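Local coordinates for protein 3-guanidinopropionase (PDB 3NIQ) that hydrolyses 3-guanidinopropanoate to beta-alanine and urea using two manganese ions in each subunit, at residues M24-F29 with V83-L88. Residues are numbered along the deposited sequence; the frame is centred on the assembly and turned at random.
Sequences MRLPAF and VRVGDL
In the arginase fold, strand 85-90, an outermost strand of the chain's parallel sheet, pairs with strand 37-42 through Gly86 and Leu88 and, on its other flank, with the N-terminal loop 24-29. A single beta bridge, Ala28 with Asp87, makes this second link, bonded in the parallel pattern although the two chains diverge by 66°. Asp87 N donates to Pro27 O at 3.1 Å, nearly straight (166° at the hydrogen) and in the carbonyl plane, while Asp87 O accepts a hydrogen bond from Phe29 N at 2.7 Å from above its own carbonyl plane. The same oxygen receives a CA-H...O contact from Ala28 CA at 3.3 Å, and Leu88 CA returns one to Phe29 O at 3.4 Å. Phe29, with CG anti to its carbonyl carbon (chi1 -68°), brings ring atom CD2 to 3.7 Å from Gly86 CA, and Asp87 N sits at the ring edge. Leu26 crosses Val85 obliquely, CD1 to CG1 at 3.8 Å; both side chains also pack on Leu39 and Tyr80. The Asp87 carboxylate turns to other partners, with OD2 in a salt bridge to Arg62 and hydrogen-bonded to Phe23 N, and OD1 hydrogen-bonded to Gly89 N. Ile20 of a neighbouring subunit packs on Ala28 and Asp87.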
loop_
_atom_site.group_PDB
_atom_site.type_symbol
_atom_site.label_atom_id
_atom_site.label_comp_id
_atom_site.label_asym_id
_atom_site.label_seq_id
_atom_site.Cartn_x
_atom_site.Cartn_y
_atom_site.Cartn_z
ATOM N N MET A 24 -11.441 -19.559 -12.631
ATOM C CA MET A 24 -10.741 -20.850 -12.611
ATOM C C MET A 24 -10.021 -21.129 -13.941
ATOM O O MET A 24 -9.711 -22.272 -14.230
ATOM C CB MET A 24 -11.713 -22.000 -12.284
ATOM C CG MET A 24 -12.684 -21.731 -11.113
ATOM S SD MET A 24 -11.829 -21.486 -9.561
ATOM C CE MET A 24 -13.232 -21.168 -8.454
ATOM N N ARG A 25 -9.796 -20.083 -14.747
ATOM C CA ARG A 25 -9.207 -20.210 -16.101
ATOM C C ARG A 25 -9.953 -21.208 -16.975
ATOM O O ARG A 25 -9.350 -21.947 -17.765
ATOM C CB ARG A 25 -7.708 -20.570 -16.030
ATOM C CG ARG A 25 -6.882 -19.572 -15.184
ATOM C CD ARG A 25 -5.421 -19.523 -15.615
ATOM N NE ARG A 25 -4.733 -20.775 -15.317
ATOM C CZ ARG A 25 -3.533 -21.096 -15.802
ATOM N NH1 ARG A 25 -2.881 -20.259 -16.607
ATOM N NH2 ARG A 25 -2.985 -22.251 -15.483
ATOM N N LEU A 26 -11.270 -21.215 -16.840
ATOM C CA LEU A 26 -12.128 -22.070 -17.644
ATOM C C LEU A 26 -12.455 -21.341 -18.939
ATOM O O LEU A 26 -12.171 -20.128 -19.059
ATOM C CB LEU A 26 -13.420 -22.401 -16.855
ATOM C CG LEU A 26 -13.286 -23.390 -15.687
ATOM C CD1 LEU A 26 -14.409 -23.213 -14.673
ATOM C CD2 LEU A 26 -13.275 -24.846 -16.154
ATOM N N PRO A 27 -13.039 -22.059 -19.928
ATOM C CA PRO A 27 -13.538 -21.357 -21.104
ATOM C C PRO A 27 -14.701 -20.436 -20.752
ATOM O O PRO A 27 -15.425 -20.683 -19.758
ATOM C CB PRO A 27 -14.001 -22.504 -22.037
ATOM C CG PRO A 27 -13.280 -23.717 -21.546
ATOM C CD PRO A 27 -13.252 -23.509 -20.044
ATOM N N ALA A 28 -14.853 -19.362 -21.533
ATOM C CA ALA A 28 -15.981 -18.454 -21.388
ATOM C C ALA A 28 -17.175 -18.937 -22.208
ATOM O O ALA A 28 -17.006 -19.446 -23.328
ATOM C CB ALA A 28 -15.592 -17.061 -21.792
ATOM N N PHE A 29 -18.374 -18.788 -21.634
ATOM C CA PHE A 29 -19.619 -19.246 -22.258
ATOM C C PHE A 29 -20.644 -18.131 -22.236
ATOM O O PHE A 29 -20.648 -17.276 -21.332
ATOM C CB PHE A 29 -20.198 -20.494 -21.556
ATOM C CG PHE A 29 -19.366 -21.732 -21.733
ATOM C CD1 PHE A 29 -19.665 -22.648 -22.745
ATOM C CD2 PHE A 29 -18.283 -21.986 -20.881
ATOM C CE1 PHE A 29 -18.906 -23.788 -22.925
ATOM C CE2 PHE A 29 -17.506 -23.135 -21.040
ATOM C CZ PHE A 29 -17.811 -24.043 -22.066
ATOM N N VAL A 83 -18.982 -32.535 -13.633
ATOM C CA VAL A 83 -20.023 -31.829 -14.405
ATOM C C VAL A 83 -19.406 -30.765 -15.297
ATOM O O VAL A 83 -18.196 -30.513 -15.224
ATOM C CB VAL A 83 -21.079 -31.149 -13.472
ATOM C CG1 VAL A 83 -21.643 -32.150 -12.473
ATOM C CG2 VAL A 83 -20.465 -29.950 -12.736
ATOM N N ARG A 84 -20.228 -30.151 -16.143
ATOM C CA ARG A 84 -19.772 -29.076 -17.007
ATOM C C ARG A 84 -19.826 -27.720 -16.296
ATOM O O ARG A 84 -20.908 -27.242 -15.908
ATOM C CB ARG A 84 -20.605 -29.037 -18.283
ATOM C CG ARG A 84 -20.563 -30.352 -19.093
ATOM C CD ARG A 84 -21.535 -30.295 -20.273
ATOM N NE ARG A 84 -21.297 -29.080 -21.056
ATOM C CZ ARG A 84 -20.436 -28.979 -22.070
ATOM N NH1 ARG A 84 -19.728 -30.040 -22.459
ATOM N NH2 ARG A 84 -20.303 -27.816 -22.709
ATOM N N VAL A 85 -18.649 -27.115 -16.144
ATOM C CA VAL A 85 -18.469 -25.826 -15.463
ATOM C C VAL A 85 -17.879 -24.820 -16.442
ATOM O O VAL A 85 -17.013 -25.156 -17.269
ATOM C CB VAL A 85 -17.530 -25.955 -14.231
ATOM C CG1 VAL A 85 -17.602 -24.690 -13.344
ATOM C CG2 VAL A 85 -17.908 -27.174 -13.397
ATOM N N GLY A 86 -18.348 -23.581 -16.363
ATOM C CA GLY A 86 -17.845 -22.545 -17.255
ATOM C C GLY A 86 -17.995 -21.150 -16.699
ATOM O O GLY A 86 -18.758 -20.933 -15.750
ATOM N N ASP A 87 -17.259 -20.207 -17.284
ATOM C CA ASP A 87 -17.377 -18.788 -16.927
ATOM C C ASP A 87 -18.464 -18.208 -17.809
ATOM O O ASP A 87 -18.291 -18.043 -19.014
ATOM C CB ASP A 87 -16.031 -18.044 -17.102
ATOM C CG ASP A 87 -16.071 -16.600 -16.582
ATOM O OD1 ASP A 87 -17.142 -15.976 -16.629
ATOM O OD2 ASP A 87 -15.023 -16.077 -16.136
ATOM N N LEU A 88 -19.606 -17.931 -17.199
ATOM C CA LEU A 88 -20.755 -17.416 -17.899
ATOM C C LEU A 88 -20.717 -15.897 -18.049
ATOM O O LEU A 88 -21.695 -15.288 -18.438
ATOM C CB LEU A 88 -22.038 -17.841 -17.163
ATOM C CG LEU A 88 -22.902 -18.933 -17.778
ATOM C CD1 LEU A 88 -24.181 -19.066 -16.956
ATOM C CD2 LEU A 88 -23.238 -18.664 -19.286
#